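Local atomic coordinates of SnoaL-like domain-containing protein (Kribbella flavida, PDB entry 5EVH), a protein that is of unknown function but carries a SnoaL-like domain of the NTF2 clan, whose members include small enzymes and proteins that bind small molecules in a conical pocket. Residues A14-R17 and A18-G21; A49-A52 and F53-F57; T82-V85 and P86-H89. One frame throughout, in Å; residues are numbered along the deposited sequence.

Contact 1. Residues A14-R17 and A18-G21; sequences AYHR and AWTG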
loop_
_atom_site.group_PDB
_atom_site.type_symbol
_atom_site.label_atom_id
_atom_site.label_comp_id
_atom_site.label_asym_id
_atom_site.label_seq_id
_atom_site.Cartn_x
_atom_site.Cartn_y
_atom_site.Cartn_z
ATOM N N ALA A 14 4.339 15.083 9.065
ATOM C CA ALA A 14 5.567 15.775 9.505
ATOM C C ALA A 14 6.773 14.838 9.412
ATOM O O ALA A 14 7.847 15.232 8.920
ATOM C CB ALA A 14 5.373 16.297 10.942
ATOM N N TYR A 15 6.575 13.581 9.853
ATOM C CA TYR A 15 7.553 12.509 9.696
ATOM C C TYR A 15 7.883 12.307 8.219
ATOM O O TYR A 15 9.048 12.316 7.816
ATOM C CB TYR A 15 6.964 11.208 10.293
ATOM C CG TYR A 15 7.761 10.032 9.865
ATOM C CD1 TYR A 15 8.992 9.745 10.501
ATOM C CD2 TYR A 15 7.340 9.234 8.814
ATOM C CE1 TYR A 15 9.760 8.683 10.065
ATOM C CE2 TYR A 15 8.090 8.166 8.399
ATOM C CZ TYR A 15 9.313 7.933 9.017
ATOM O OH TYR A 15 10.076 6.892 8.609
ATOM N N HIS A 16 6.850 12.192 7.385
ATOM C CA HIS A 16 7.079 11.902 5.973
ATOM C C HIS A 16 7.879 13.023 5.321
ATOM O O HIS A 16 8.807 12.790 4.548
ATOM C CB HIS A 16 5.715 11.749 5.289
ATOM C CG HIS A 16 5.809 11.488 3.826
ATOM N ND1 HIS A 16 6.137 10.245 3.319
ATOM C CD2 HIS A 16 5.644 12.313 2.756
ATOM C CE1 HIS A 16 6.149 10.314 1.991
ATOM N NE2 HIS A 16 5.864 11.553 1.631
ATOM N N ARG A 17 7.524 14.267 5.624
ATOM C CA ARG A 17 8.198 15.401 5.014
ATOM C C ARG A 17 9.676 15.388 5.374
ATOM O O ARG A 17 10.543 15.742 4.554
ATOM C CB ARG A 17 7.514 16.698 5.531
ATOM C CG ARG A 17 7.781 17.933 4.774
ATOM C CD ARG A 17 8.860 18.809 5.389
ATOM N NE ARG A 17 8.867 20.069 4.628
ATOM C CZ ARG A 17 8.100 21.107 4.942
ATOM N NH1 ARG A 17 7.311 21.029 6.050
ATOM N NH2 ARG A 17 8.134 22.206 4.171
ATOM N N ALA A 18 9.967 15.157 6.666
ATOM C CA ALA A 18 11.353 15.201 7.121
ATOM C C ALA A 18 12.151 14.037 6.521
ATOM O O ALA A 18 13.293 14.233 6.058
ATOM C CB ALA A 18 11.414 15.183 8.661
ATOM N N TRP A 19 11.540 12.841 6.520
ATOM C CA TRP A 19 12.199 11.651 6.015
ATOM C C TRP A 19 12.516 11.808 4.538
ATOM O O TRP A 19 13.666 11.644 4.123
ATOM C CB TRP A 19 11.317 10.419 6.330
ATOM C CG TRP A 19 11.735 9.168 5.670
ATOM C CD1 TRP A 19 12.841 8.406 5.957
ATOM C CD2 TRP A 19 11.032 8.483 4.618
ATOM N NE1 TRP A 19 12.891 7.318 5.104
ATOM C CE2 TRP A 19 11.798 7.352 4.266
ATOM C CE3 TRP A 19 9.842 8.735 3.919
ATOM C CZ2 TRP A 19 11.384 6.442 3.272
ATOM C CZ3 TRP A 19 9.435 7.845 2.943
ATOM C CH2 TRP A 19 10.206 6.706 2.621
ATOM N N THR A 20 11.521 12.199 3.717
ATOM C CA THR A 20 11.810 12.395 2.299
ATOM C C THR A 20 12.812 13.556 2.129
ATOM O O THR A 20 13.680 13.482 1.259
ATOM C CB THR A 20 10.511 12.610 1.460
ATOM O OG1 THR A 20 9.785 13.725 1.990
ATOM C CG2 THR A 20 9.578 11.366 1.550
ATOM N N GLY A 21 12.790 14.589 2.997
ATOM C CA GLY A 21 13.814 15.654 2.818
ATOM C C GLY A 21 15.180 15.303 3.410
ATOM O O GLY A 21 16.062 16.147 3.489
#
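Backbone bonds from Ala18 to Ala14, Trp19 to Tyr15 and Thr20 to His16 wind residues 14-20 into the last turns of helix 7-20. The bond from Trp19 N to Tyr15 O is 2.9 Å long and nearly straight. The final one, from Gly21 N to Arg17 O as the chain leaves the helix, is more bent (145° at the hydrogen) and reaches its acceptor from above the carbonyl plane. His16 O is gripped twice, by Thr20 N and, also at 2.9 Å, by Thr20 OG1, which come to it from opposite faces of its plane. With OG1 between the backbone N and the carbonyl carbon (chi1 57°), the Thr20 hydroxyl folds back on its own helix, and CG2 is set over one face of the His16 ring in a CH-pi contact, 3.8 Å from the centroid. In the NTF2-like fold helices close over a curved sheet; here the side chains of His16 and Thr20 touch strand 61-71, while Ala18 and Tyr15 rest on helix 24-28. Trp19 is modelled in two conformations, and in one of them it forms an aromatic cluster with Tyr15 and His16. The planes of Tyr15 and the five-membered ring of Trp19 are then 5° apart but slid past each other, with centroids 5.6 Å apart. Trp19 CB sits over the Tyr15 ring near its rim, and Tyr15 OH lies above the indole, 4.1 Å from Trp19 CG. His16 ND1 comes to the indole edge, 4.0 Å from Trp19 CE3, while Trp19 NE1 is taken by Met54 O of helix 47-58.

Contact 2. Residues A49-A52 and F53-F57; sequences AFRA and FMEPF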
loop_
_atom_site.group_PDB
_atom_site.type_symbol
_atom_site.label_atom_id
_atom_site.label_comp_id
_atom_site.label_asym_id
_atom_site.label_seq_id
_atom_site.Cartn_x
_atom_site.Cartn_y
_atom_site.Cartn_z
ATOM N N ALA A 49 16.912 -0.088 14.972
ATOM C CA ALA A 49 16.703 -0.894 13.772
ATOM C C ALA A 49 15.833 -0.133 12.765
ATOM O O ALA A 49 16.035 -0.233 11.544
ATOM C CB ALA A 49 16.056 -2.231 14.140
ATOM N N PHE A 50 14.852 0.623 13.250
ATOM C CA PHE A 50 14.012 1.334 12.287
ATOM C C PHE A 50 14.862 2.336 11.495
ATOM O O PHE A 50 14.754 2.443 10.267
ATOM C CB PHE A 50 12.856 2.048 13.012
ATOM C CG PHE A 50 11.914 2.727 12.081
ATOM C CD1 PHE A 50 11.055 1.973 11.278
ATOM C CD2 PHE A 50 11.896 4.130 11.973
ATOM C CE1 PHE A 50 10.183 2.600 10.370
ATOM C CE2 PHE A 50 11.063 4.751 11.078
ATOM C CZ PHE A 50 10.177 4.022 10.268
ATOM N N ARG A 51 15.689 3.101 12.201
ATOM C CA ARG A 51 16.552 4.072 11.541
ATOM C C ARG A 51 17.464 3.403 10.521
ATOM O O ARG A 51 17.620 3.893 9.394
ATOM C CB ARG A 51 17.351 4.820 12.595
ATOM C CG ARG A 51 18.361 5.741 11.996
ATOM C CD ARG A 51 18.667 6.914 12.895
ATOM N NE ARG A 51 19.291 7.905 12.018
ATOM C CZ ARG A 51 19.461 9.174 12.319
ATOM N NH1 ARG A 51 19.026 9.598 13.491
ATOM N NH2 ARG A 51 20.054 9.995 11.439
ATOM N N ALA A 52 18.045 2.258 10.880
ATOM C CA ALA A 52 18.907 1.555 9.950
ATOM C C ALA A 52 18.160 1.116 8.695
ATOM O O ALA A 52 18.796 0.917 7.668
ATOM C CB ALA A 52 19.576 0.348 10.659
ATOM N N PHE A 53 16.827 0.966 8.738
ATOM C CA PHE A 53 16.019 0.629 7.557
ATOM C C PHE A 53 15.595 1.892 6.788
ATOM O O PHE A 53 15.750 1.965 5.562
ATOM C CB PHE A 53 14.803 -0.212 8.002
ATOM C CG PHE A 53 13.646 -0.195 7.052
ATOM C CD1 PHE A 53 13.681 -0.899 5.885
ATOM C CD2 PHE A 53 12.495 0.501 7.357
ATOM C CE1 PHE A 53 12.582 -0.862 4.988
ATOM C CE2 PHE A 53 11.397 0.522 6.483
ATOM C CZ PHE A 53 11.447 -0.169 5.308
HETATM N N MSE A 54 15.080 2.905 7.500
HETATM C CA MSE A 54 14.464 4.088 6.846
HETATM C C MSE A 54 15.532 4.946 6.186
HETATM O O MSE A 54 15.351 5.443 5.062
HETATM C CB MSE A 54 13.614 4.966 7.830
HETATM C CG MSE A 54 14.330 5.618 9.039
HETATM SE SE MSE A 54 15.123 7.487 8.914
HETATM C CE MSE A 54 13.549 8.552 9.426
ATOM N N GLU A 55 16.654 5.125 6.871
ATOM C CA GLU A 55 17.641 6.069 6.348
ATOM C C GLU A 55 18.148 5.675 4.954
ATOM O O GLU A 55 18.094 6.527 4.052
ATOM C CB GLU A 55 18.795 6.240 7.358
ATOM C CG GLU A 55 19.591 7.433 7.016
ATOM C CD GLU A 55 20.554 7.913 8.133
ATOM O OE1 GLU A 55 20.323 7.701 9.352
ATOM O OE2 GLU A 55 21.550 8.547 7.746
ATOM N N PRO A 56 18.665 4.446 4.713
ATOM C CA PRO A 56 19.054 4.049 3.330
ATOM C C PRO A 56 17.912 4.184 2.337
ATOM O O PRO A 56 18.120 4.536 1.164
ATOM C CB PRO A 56 19.473 2.575 3.480
ATOM C CG PRO A 56 19.603 2.332 4.931
ATOM C CD PRO A 56 18.810 3.335 5.679
ATOM N N PHE A 57 16.686 3.944 2.799
ATOM C CA PHE A 57 15.527 4.084 1.915
ATOM C C PHE A 57 15.412 5.528 1.475
ATOM O O PHE A 57 15.340 5.830 0.265
ATOM C CB PHE A 57 14.289 3.586 2.677
ATOM C CG PHE A 57 13.052 3.298 1.837
ATOM C CD1 PHE A 57 12.970 3.639 0.502
ATOM C CD2 PHE A 57 11.942 2.677 2.448
ATOM C CE1 PHE A 57 11.792 3.370 -0.237
ATOM C CE2 PHE A 57 10.759 2.392 1.713
ATOM C CZ PHE A 57 10.694 2.732 0.379
#
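Arg51 lies alongside Glu55, one helical turn further on, both side chains pointing the same way from helix 47-58. CB leaves the backbone with CG anti to N (chi1 174°), and the chain then runs extended to NE. CG passes 3.8 Å from Glu55 OE1 and CD keeps similarly close to that oxygen. At NE contact becomes a salt bridge: Arg51 NE donates to Glu55 OE1 over 2.9 Å, meeting it nearly along its C-O axis. Arg51 NH2 gives a second, more bent bond of 3.1 Å to the same OE1, from above the carboxylate plane. The grip is thus side-on, with two nitrogens on one oxygen that lies in the guanidinium plane, although the guanidinium and carboxylate planes are turned 52° apart. Arg51 NH1 goes on to Asp25, and Glu55 OE2 to Arg59.

On the buried side Met54, a selenomethionine modelled in two conformations, in one of them packs across Phe50 at about a right angle. The backbone sets Met54 CB over the Phe50 ring; a chi1 of 61°, with CG between backbone N and carbonyl carbon, brings Met54 CG to 3.9 Å from Phe50 CE2. Phe53 CD2 meets the same ring more loosely at Phe50 CE1. Phe50 O accepts from both Met54 N and Phe53 N, the latter well above the carbonyl plane. Pro56 has no N-H to offer, so Ala52 O faces its CD at 3.1 Å, and the helix kinks there.

This amphipathic helix therefore turns hydrocarbon toward helix 7-20 and strand 35-39 of the NTF2-like fold, while a row of alternating charges, from Asp25 of helix 24-28 to its own Arg51, Glu55 and Arg59, ties the two helices together and probably stabilises each charge by its neighbours.

Contact 3. Residues T82-V85 and P86-H89; sequences TETV and PVPH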
loop_
_atom_site.group_PDB
_atom_site.type_symbol
_atom_site.label_atom_id
_atom_site.label_comp_id
_atom_site.label_asym_id
_atom_site.label_seq_id
_atom_site.Cartn_x
_atom_site.Cartn_y
_atom_site.Cartn_z
ATOM N N THR A 82 6.994 7.456 -5.104
ATOM C CA THR A 82 8.399 7.854 -4.982
ATOM C C THR A 82 9.078 7.673 -6.330
ATOM O O THR A 82 8.652 6.842 -7.147
ATOM C CB THR A 82 9.212 7.042 -3.908
ATOM O OG1 THR A 82 9.520 5.715 -4.379
ATOM C CG2 THR A 82 8.464 6.920 -2.534
ATOM N N GLU A 83 10.143 8.460 -6.564
ATOM C CA GLU A 83 11.013 8.283 -7.722
ATOM C C GLU A 83 12.357 7.783 -7.199
ATOM O O GLU A 83 12.826 8.301 -6.184
ATOM C CB GLU A 83 11.212 9.606 -8.432
ATOM C CG GLU A 83 9.819 10.188 -8.855
ATOM C CD GLU A 83 9.950 11.703 -9.191
ATOM O OE1 GLU A 83 10.802 12.090 -10.066
ATOM O OE2 GLU A 83 9.201 12.475 -8.533
ATOM N N THR A 84 13.019 6.863 -7.934
ATOM C CA THR A 84 14.384 6.415 -7.621
ATOM C C THR A 84 15.153 6.318 -8.933
ATOM O O THR A 84 14.559 6.391 -10.019
ATOM C CB THR A 84 14.389 5.024 -6.891
ATOM O OG1 THR A 84 14.037 4.001 -7.826
ATOM C CG2 THR A 84 13.356 4.996 -5.721
ATOM N N VAL A 85 16.491 6.160 -8.848
ATOM C CA VAL A 85 17.286 5.969 -10.068
ATOM C C VAL A 85 16.930 4.674 -10.789
ATOM O O VAL A 85 16.598 4.738 -11.990
ATOM C CB VAL A 85 18.790 6.117 -9.773
ATOM C CG1 VAL A 85 19.623 5.655 -11.023
ATOM C CG2 VAL A 85 19.064 7.598 -9.512
ATOM N N PRO A 86 16.935 3.496 -10.136
ATOM C CA PRO A 86 16.640 2.260 -10.879
ATOM C C PRO A 86 15.185 2.090 -11.223
ATOM O O PRO A 86 14.873 1.480 -12.259
ATOM C CB PRO A 86 17.123 1.150 -9.931
ATOM C CG PRO A 86 17.054 1.752 -8.543
ATOM C CD PRO A 86 17.363 3.231 -8.733
ATOM N N VAL A 87 14.288 2.659 -10.427
ATOM C CA VAL A 87 12.865 2.437 -10.612
ATOM C C VAL A 87 12.187 3.800 -10.680
ATOM O O VAL A 87 12.100 4.477 -9.651
ATOM C CB VAL A 87 12.303 1.576 -9.462
ATOM C CG1 VAL A 87 10.787 1.375 -9.644
ATOM C CG2 VAL A 87 13.134 0.192 -9.350
ATOM N N PRO A 88 11.627 4.174 -11.836
ATOM C CA PRO A 88 11.068 5.538 -12.008
ATOM C C PRO A 88 9.966 5.860 -11.035
ATOM O O PRO A 88 9.885 7.008 -10.558
ATOM C CB PRO A 88 10.511 5.515 -13.443
ATOM C CG PRO A 88 11.193 4.379 -14.118
ATOM C CD PRO A 88 11.544 3.361 -13.063
ATOM N N HIS A 89 9.101 4.879 -10.731
ATOM C CA HIS A 89 7.955 5.064 -9.818
ATOM C C HIS A 89 7.857 3.857 -8.916
ATOM O O HIS A 89 7.668 2.739 -9.402
ATOM C CB HIS A 89 6.641 5.220 -10.578
ATOM C CG HIS A 89 6.565 6.519 -11.313
ATOM N ND1 HIS A 89 6.287 7.714 -10.658
ATOM C CD2 HIS A 89 6.842 6.832 -12.600
ATOM C CE1 HIS A 89 6.317 8.701 -11.546
ATOM N NE2 HIS A 89 6.680 8.195 -12.724
#
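Thr84 holds Val87 O with two donors, closing the turn by which residues 86-89 double back on 82-85. The shorter bond, 2.7 Å, runs from Thr84 OG1 to Val87 O; the other, from Thr84 N to Val87 O, is 3.1 Å and bent to 140° at the hydrogen. Both donors reach the oxygen from the same face of its carbonyl plane. A chi1 of 72° puts the hydroxyl between the backbone N and the carbonyl carbon of Thr84, where it faces Val87 O. A valine here would remove the hydroxyl and probably leave Val87 O with the bent backbone bond alone, the turn less firmly closed. Val85 and Pro86 occupy the corner of a beta turn in the hairpin connection between the antiparallel strands 75-84 and 92-99. Beyond it the two segments run roughly antiparallel, with weak CA-H...O contacts between them: Glu83 CA to Pro88 O at 3.3 Å, and His89 CA to Thr82 O at the same distance. Backbone bonding of Thr82 with Ala90 carries the pairing on, and side-chain bonds join Thr82 OG1 to Ala90 O and His89 ND1 to Asp81. Around the hydroxyl, Pro86 CD lies 3.5 Å from Thr84 OG1, and Val87 CB touches it at 3.4 Å. Val87 and Thr84 lean on Phe115, and Pro86 on Ala118, of helix 113-124.

Contacts 1 and 2 both lie on helices, contact 1 running to the end of its own, and the two helices touch: besides the indole bond to Met54, Trp19 meets Phe57 edge-to-face, and Tyr15 packs on Phe50 and Met54. Both centres lie about 9 Å from that of the chain, and each has a buried aromatic side. Contact 2 adds a charged flank, whereas the polar bonds within contact 1 are from backbone and a threonine hydroxyl. Contact 3, about 15 Å from the chain centre and partly buried with its outer residues exposed, joins the end of strand 75-84 to a proline-containing loop resting on helix 113-124; turn bonds replace helical ones, and it touches neither other contact.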